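Local coordinates for RNA-induced transcriptional silencing complex protein tas3 (PDB 3D1B) that serves as a core adaptor of the RNA-induced transcriptional silencing complex, joining with Ago1 and Chp1 to support RNAi-dependent heterochromatin formation and accurate chromosome segregation, at residues L25-T30 against E64-Q69; S97-V102 against L107-A112. All blocks are in the same frame, centred on the assembly; numbering follows the deposited sequence.

Contact 1 of 2, residues L25-T30 against E64-Q69; sequences LSFFQT and EKFPIQ
A chi1 of -178° swings the Phe27 ring out beside its own carbonyl carbon, and a chi1 of 53° sets CG of Phe66 between its nitrogen and carbonyl carbon; two phenylalanines thereby meet in the all-alpha C-terminal motif of Tas3, where the short helical turn 26-29 faces the irregular loop that leads from helix 52-60 to helix 74-84. The first torsion of Phe27 carries the far end of its ring across to the loop, and CE1 lies 3.9 Å from CB of Phe66. The two side chains cross obliquely, the CZ end of Phe27 also reaching CD2 of Phe66 at 4.1 Å. Phenylalanine suits both places: the length of the ring bridges the gap, with the CA atoms of Phe27 and Phe66 8.1 Å apart, and its apolar surface fits the largely hydrophobic setting. Phe27 also rests against Ile115 of helix 109-122, while Phe66 reaches Phe111 of the same helix.

Nearer solvent the contact turns polar. The chain of Lys65 runs toward Thr30 at the end of the turn, though the placing of its tip is doubtful. A water lies 2.6 Å from Thr30 OG1 and donates to Lys65 O at 2.9 Å. That same carbonyl oxygen meets the edge of the Phe27 ring, 3.4 Å from CE1 and near the ring plane.

Contact 2 of 2, residues S97-V102 against L107-A112; sequences SIYKLV and LSLDFA
Val102 and Leu107 face each other where helix 89-105 gives way to helix 109-122, forming the tight corner of a helical hairpin where the contacting side chains are mostly aliphatic. Leu107 points toward the first helix, and its extended chi1 (-179°) sends the forked end between the side chains there. One branch, CD1, lies against Leu101, 3.8 Å from its CB and equally near its CD1; the other, CD2, turns to CG2 of Val102 at 3.9 Å and to CG2 of Ile98. A leucine fits because its two methyls can serve both neighbours at once.

Ala112, in the first turns of the second helix, presents only a methyl. Its CB sits between CG2 of Ile98 (3.7 Å) and CG2 of Val102 (3.8 Å), so the small residue lets the helices approach closely, with CA atoms of Ile98 and Ala112 6.4 Å apart. The beta-branched partners offer methyls close to their own backbone, which suits such a narrow gap. The two branches of Val102 divide the work, for CG1 lies 4.1 Å from CD1 of Leu109, and that same methyl of Leu109 comes to the edge of the Tyr99 ring.

The corner is pinned by Leu107 N donating to Leu101 O, 3.0 Å and nearly straight at 171°. Beside it Val102 CA makes a CA-H...O contact with Leu107 O, an oxygen that also accepts from Gln72 NE2. Ser108 then holds the N-cap position of helix 109-122. Around this hairpin, helix 52-60 lies against Ile98 and Leu101 through Phe60, while helix 74-84 packs on Tyr99 and Leu109 through Phe80.

Contact 1 closes before contact 2 opens along the chain, yet their centres lie only 10 Å apart and they touch directly. The loop 64-69 runs beside the start of helix 109-122: Pro67 O is 2.9 Å from Ser108 N, a probable hydrogen bond, and Pro67 CG packs 3.4 Å from CG of Phe111. Phe27 ties the short turn to the hairpin at two points, its CD1 reaching CE2 of Phe111 at 3.5 Å and its CE2 reaching CD1 of Ile98 at 3.6 Å. Contact 1, partly buried, adjoins the buried hairpin of contact 2, and a shared aromatic and aliphatic cluster joins the N-terminal part of the motif to its last two helices.

Contact 1 of 2, residues L25-T30 against E64-Q69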
loop_
_atom_site.group_PDB
_atom_site.type_symbol
_atom_site.label_atom_id
_atom_site.label_comp_id
_atom_site.label_asym_id
_atom_site.label_seq_id
_atom_site.Cartn_x
_atom_site.Cartn_y
_atom_site.Cartn_z
ATOM N N LEU A 25 -20.220 0.429 -1.734
ATOM C CA LEU A 25 -20.195 -0.800 -0.940
ATOM C C LEU A 25 -20.985 -0.581 0.339
ATOM O O LEU A 25 -20.823 0.438 1.001
ATOM C CB LEU A 25 -18.756 -1.176 -0.580
ATOM C CG LEU A 25 -17.913 -1.695 -1.741
ATOM C CD1 LEU A 25 -16.454 -1.789 -1.314
ATOM C CD2 LEU A 25 -18.442 -3.053 -2.183
ATOM N N SER A 26 -21.828 -1.545 0.689
ATOM C CA SER A 26 -22.632 -1.432 1.898
ATOM C C SER A 26 -21.740 -1.239 3.117
ATOM O O SER A 26 -22.065 -0.475 4.030
ATOM C CB SER A 26 -23.494 -2.682 2.073
ATOM O OG SER A 26 -24.390 -2.824 0.983
ATOM N N PHE A 27 -20.608 -1.936 3.123
ATOM C CA PHE A 27 -19.659 -1.848 4.226
ATOM C C PHE A 27 -19.144 -0.420 4.390
ATOM O O PHE A 27 -18.949 0.059 5.506
ATOM C CB PHE A 27 -18.501 -2.820 3.971
ATOM C CG PHE A 27 -17.470 -2.859 5.065
ATOM C CD1 PHE A 27 -17.833 -3.131 6.382
ATOM C CD2 PHE A 27 -16.125 -2.647 4.767
ATOM C CE1 PHE A 27 -16.868 -3.194 7.392
ATOM C CE2 PHE A 27 -15.151 -2.708 5.767
ATOM C CZ PHE A 27 -15.528 -2.982 7.083
ATOM N N PHE A 28 -18.915 0.261 3.273
ATOM C CA PHE A 28 -18.436 1.634 3.315
ATOM C C PHE A 28 -19.555 2.537 3.831
ATOM O O PHE A 28 -19.335 3.390 4.692
ATOM C CB PHE A 28 -18.032 2.090 1.909
ATOM C CG PHE A 28 -17.527 3.505 1.849
ATOM C CD1 PHE A 28 -16.171 3.787 2.012
ATOM C CD2 PHE A 28 -18.408 4.560 1.622
ATOM C CE1 PHE A 28 -15.697 5.105 1.946
ATOM C CE2 PHE A 28 -17.947 5.877 1.555
ATOM C CZ PHE A 28 -16.590 6.153 1.715
ATOM N N GLN A 29 -20.759 2.322 3.313
ATOM C CA GLN A 29 -21.912 3.142 3.678
ATOM C C GLN A 29 -22.455 2.932 5.086
ATOM O O GLN A 29 -23.318 3.689 5.526
ATOM C CB GLN A 29 -23.033 2.952 2.649
ATOM C CG GLN A 29 -22.585 3.246 1.227
ATOM C CD GLN A 29 -23.738 3.432 0.259
ATOM O OE1 GLN A 29 -24.832 2.921 0.477
ATOM N NE2 GLN A 29 -23.488 4.151 -0.832
ATOM N N THR A 30 -21.983 1.903 5.785
ATOM C CA THR A 30 -22.426 1.678 7.157
ATOM C C THR A 30 -21.339 2.127 8.130
ATOM O O THR A 30 -21.526 2.077 9.343
ATOM C CB THR A 30 -22.778 0.192 7.430
ATOM O OG1 THR A 30 -21.674 -0.648 7.081
ATOM C CG2 THR A 30 -23.998 -0.215 6.631
ATOM N N GLU A 64 -15.096 0.443 11.774
ATOM C CA GLU A 64 -15.323 0.117 13.176
ATOM C C GLU A 64 -16.478 -0.864 13.326
ATOM O O GLU A 64 -16.578 -1.572 14.327
ATOM C CB GLU A 64 -15.662 1.393 13.956
ATOM C CG GLU A 64 -14.729 2.563 13.689
ATOM C CD GLU A 64 -15.245 3.870 14.268
ATOM O OE1 GLU A 64 -16.463 4.133 14.154
ATOM O OE2 GLU A 64 -14.434 4.643 14.822
ATOM N N LYS A 65 -17.341 -0.913 12.318
ATOM C CA LYS A 65 -18.517 -1.768 12.376
ATOM C C LYS A 65 -18.523 -3.001 11.485
ATOM O O LYS A 65 -18.616 -2.896 10.266
ATOM C CB LYS A 65 -19.762 -0.926 12.079
ATOM C CG LYS A 65 -19.903 0.279 12.999
ATOM C CD LYS A 65 -21.354 0.723 13.113
ATOM C CE LYS A 65 -21.719 1.746 12.061
ATOM N NZ LYS A 65 -23.104 1.551 11.541
ATOM N N PHE A 66 -18.440 -4.169 12.114
ATOM C CA PHE A 66 -18.466 -5.435 11.394
ATOM C C PHE A 66 -18.483 -6.632 12.336
ATOM O O PHE A 66 -17.989 -6.561 13.463
ATOM C CB PHE A 66 -17.268 -5.540 10.436
ATOM C CG PHE A 66 -15.933 -5.299 11.087
ATOM C CD1 PHE A 66 -15.260 -6.323 11.743
ATOM C CD2 PHE A 66 -15.335 -4.045 11.017
ATOM C CE1 PHE A 66 -14.003 -6.098 12.317
ATOM C CE2 PHE A 66 -14.082 -3.810 11.587
ATOM C CZ PHE A 66 -13.413 -4.838 12.237
ATOM N N PRO A 67 -19.076 -7.747 11.887
ATOM C CA PRO A 67 -19.140 -8.957 12.709
ATOM C C PRO A 67 -17.744 -9.523 12.952
ATOM O O PRO A 67 -16.868 -9.450 12.085
ATOM C CB PRO A 67 -20.027 -9.886 11.889
ATOM C CG PRO A 67 -19.786 -9.439 10.490
ATOM C CD PRO A 67 -19.774 -7.945 10.609
ATOM N N ILE A 68 -17.556 -10.085 14.138
ATOM C CA ILE A 68 -16.274 -10.634 14.549
ATOM C C ILE A 68 -16.326 -12.127 14.835
ATOM O O ILE A 68 -17.319 -12.633 15.354
ATOM C CB ILE A 68 -15.786 -9.923 15.841
ATOM C CG1 ILE A 68 -15.501 -8.452 15.547
ATOM C CG2 ILE A 68 -14.556 -10.622 16.408
ATOM C CD1 ILE A 68 -14.418 -8.249 14.535
ATOM N N GLN A 69 -15.255 -12.828 14.479
ATOM C CA GLN A 69 -15.139 -14.253 14.778
ATOM C C GLN A 69 -13.661 -14.539 14.985
ATOM O O GLN A 69 -12.849 -14.361 14.079
ATOM C CB GLN A 69 -15.691 -15.123 13.650
ATOM C CG GLN A 69 -15.624 -16.637 13.927
ATOM C CD GLN A 69 -16.460 -17.084 15.127
ATOM O OE1 GLN A 69 -17.587 -16.627 15.319
ATOM N NE2 GLN A 69 -15.915 -18.005 15.926
HETATM O O HOH W 1 -20.822 -2.785 8.379
#

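Contact 2 of 2, residues S97-V102 against L107-A112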
loop_
_atom_site.group_PDB
_atom_site.type_symbol
_atom_site.label_atom_id
_atom_site.label_comp_id
_atom_site.label_asym_id
_atom_site.label_seq_id
_atom_site.Cartn_x
_atom_site.Cartn_y
_atom_site.Cartn_z
ATOM N N SER A 97 -7.828 -6.184 0.645
ATOM C CA SER A 97 -7.844 -5.189 1.711
ATOM C C SER A 97 -8.751 -5.610 2.869
ATOM O O SER A 97 -8.426 -5.369 4.032
ATOM C CB SER A 97 -8.283 -3.828 1.156
ATOM O OG SER A 97 -9.525 -3.934 0.484
ATOM N N ILE A 98 -9.880 -6.241 2.557
ATOM C CA ILE A 98 -10.795 -6.695 3.599
ATOM C C ILE A 98 -10.187 -7.895 4.321
ATOM O O ILE A 98 -10.382 -8.064 5.525
ATOM C CB ILE A 98 -12.176 -7.087 3.019
ATOM C CG1 ILE A 98 -12.883 -5.845 2.470
ATOM C CG2 ILE A 98 -13.043 -7.722 4.102
ATOM C CD1 ILE A 98 -13.229 -4.807 3.536
ATOM N N TYR A 99 -9.436 -8.716 3.594
ATOM C CA TYR A 99 -8.813 -9.884 4.218
ATOM C C TYR A 99 -7.801 -9.451 5.286
ATOM O O TYR A 99 -7.510 -10.205 6.220
ATOM C CB TYR A 99 -8.141 -10.768 3.164
ATOM C CG TYR A 99 -7.727 -12.110 3.723
ATOM C CD1 TYR A 99 -8.683 -13.008 4.197
ATOM C CD2 TYR A 99 -6.377 -12.456 3.838
ATOM C CE1 TYR A 99 -8.311 -14.220 4.781
ATOM C CE2 TYR A 99 -5.993 -13.670 4.422
ATOM C CZ TYR A 99 -6.966 -14.542 4.889
ATOM O OH TYR A 99 -6.602 -15.735 5.472
ATOM N N LYS A 100 -7.252 -8.243 5.151
ATOM C CA LYS A 100 -6.321 -7.718 6.152
ATOM C C LYS A 100 -7.087 -7.595 7.469
ATOM O O LYS A 100 -6.522 -7.749 8.550
ATOM C CB LYS A 100 -5.822 -6.314 5.783
ATOM C CG LYS A 100 -5.016 -6.218 4.517
ATOM C CD LYS A 100 -3.705 -6.976 4.634
ATOM C CE LYS A 100 -2.964 -6.941 3.309
ATOM N NZ LYS A 100 -1.852 -7.933 3.275
ATOM N N LEU A 101 -8.378 -7.283 7.365
ATOM C CA LEU A 101 -9.222 -7.127 8.546
ATOM C C LEU A 101 -9.621 -8.485 9.106
ATOM O O LEU A 101 -9.849 -8.631 10.307
ATOM C CB LEU A 101 -10.473 -6.310 8.195
ATOM C CG LEU A 101 -10.203 -4.873 7.725
ATOM C CD1 LEU A 101 -11.538 -4.160 7.543
ATOM C CD2 LEU A 101 -9.346 -4.129 8.728
ATOM N N VAL A 102 -9.720 -9.479 8.231
ATOM C CA VAL A 102 -10.065 -10.828 8.672
ATOM C C VAL A 102 -8.943 -11.350 9.570
ATOM O O VAL A 102 -9.177 -11.761 10.713
ATOM C CB VAL A 102 -10.241 -11.782 7.463
ATOM C CG1 VAL A 102 -10.339 -13.228 7.939
ATOM C CG2 VAL A 102 -11.492 -11.392 6.677
ATOM N N LEU A 107 -12.285 -9.942 11.481
ATOM C CA LEU A 107 -13.515 -9.661 10.757
ATOM C C LEU A 107 -14.002 -11.010 10.228
ATOM O O LEU A 107 -13.225 -11.789 9.683
ATOM C CB LEU A 107 -13.250 -8.665 9.613
ATOM C CG LEU A 107 -14.445 -8.224 8.756
ATOM C CD1 LEU A 107 -14.230 -6.807 8.243
ATOM C CD2 LEU A 107 -14.624 -9.186 7.592
ATOM N N SER A 108 -15.287 -11.291 10.411
ATOM C CA SER A 108 -15.871 -12.561 9.981
ATOM C C SER A 108 -15.673 -12.872 8.499
ATOM O O SER A 108 -16.017 -12.064 7.637
ATOM C CB SER A 108 -17.364 -12.569 10.306
ATOM O OG SER A 108 -17.975 -13.718 9.758
ATOM N N LEU A 109 -15.140 -14.056 8.203
ATOM C CA LEU A 109 -14.899 -14.448 6.813
ATOM C C LEU A 109 -16.186 -14.444 5.978
ATOM O O LEU A 109 -16.175 -14.040 4.816
ATOM C CB LEU A 109 -14.242 -15.831 6.752
ATOM C CG LEU A 109 -13.636 -16.219 5.400
ATOM C CD1 LEU A 109 -12.450 -15.306 5.095
ATOM C CD2 LEU A 109 -13.185 -17.677 5.422
ATOM N N ASP A 110 -17.298 -14.891 6.559
ATOM C CA ASP A 110 -18.556 -14.898 5.819
ATOM C C ASP A 110 -18.919 -13.478 5.398
ATOM O O ASP A 110 -19.419 -13.259 4.296
ATOM C CB ASP A 110 -19.693 -15.475 6.667
ATOM C CG ASP A 110 -19.485 -16.936 7.003
ATOM O OD1 ASP A 110 -19.151 -17.714 6.086
ATOM O OD2 ASP A 110 -19.667 -17.307 8.183
ATOM N N PHE A 111 -18.667 -12.520 6.284
ATOM C CA PHE A 111 -18.960 -11.113 6.009
ATOM C C PHE A 111 -18.025 -10.620 4.903
ATOM O O PHE A 111 -18.443 -9.896 3.988
ATOM C CB PHE A 111 -18.756 -10.292 7.286
ATOM C CG PHE A 111 -19.197 -8.858 7.175
ATOM C CD1 PHE A 111 -20.549 -8.536 7.087
ATOM C CD2 PHE A 111 -18.264 -7.827 7.192
ATOM C CE1 PHE A 111 -20.963 -7.198 7.023
ATOM C CE2 PHE A 111 -18.666 -6.490 7.130
ATOM C CZ PHE A 111 -20.017 -6.179 7.045
ATOM N N ALA A 112 -16.758 -11.017 4.982
ATOM C CA ALA A 112 -15.785 -10.620 3.972
ATOM C C ALA A 112 -16.245 -11.116 2.604
ATOM O O ALA A 112 -16.128 -10.411 1.611
ATOM C CB ALA A 112 -14.412 -11.195 4.304
#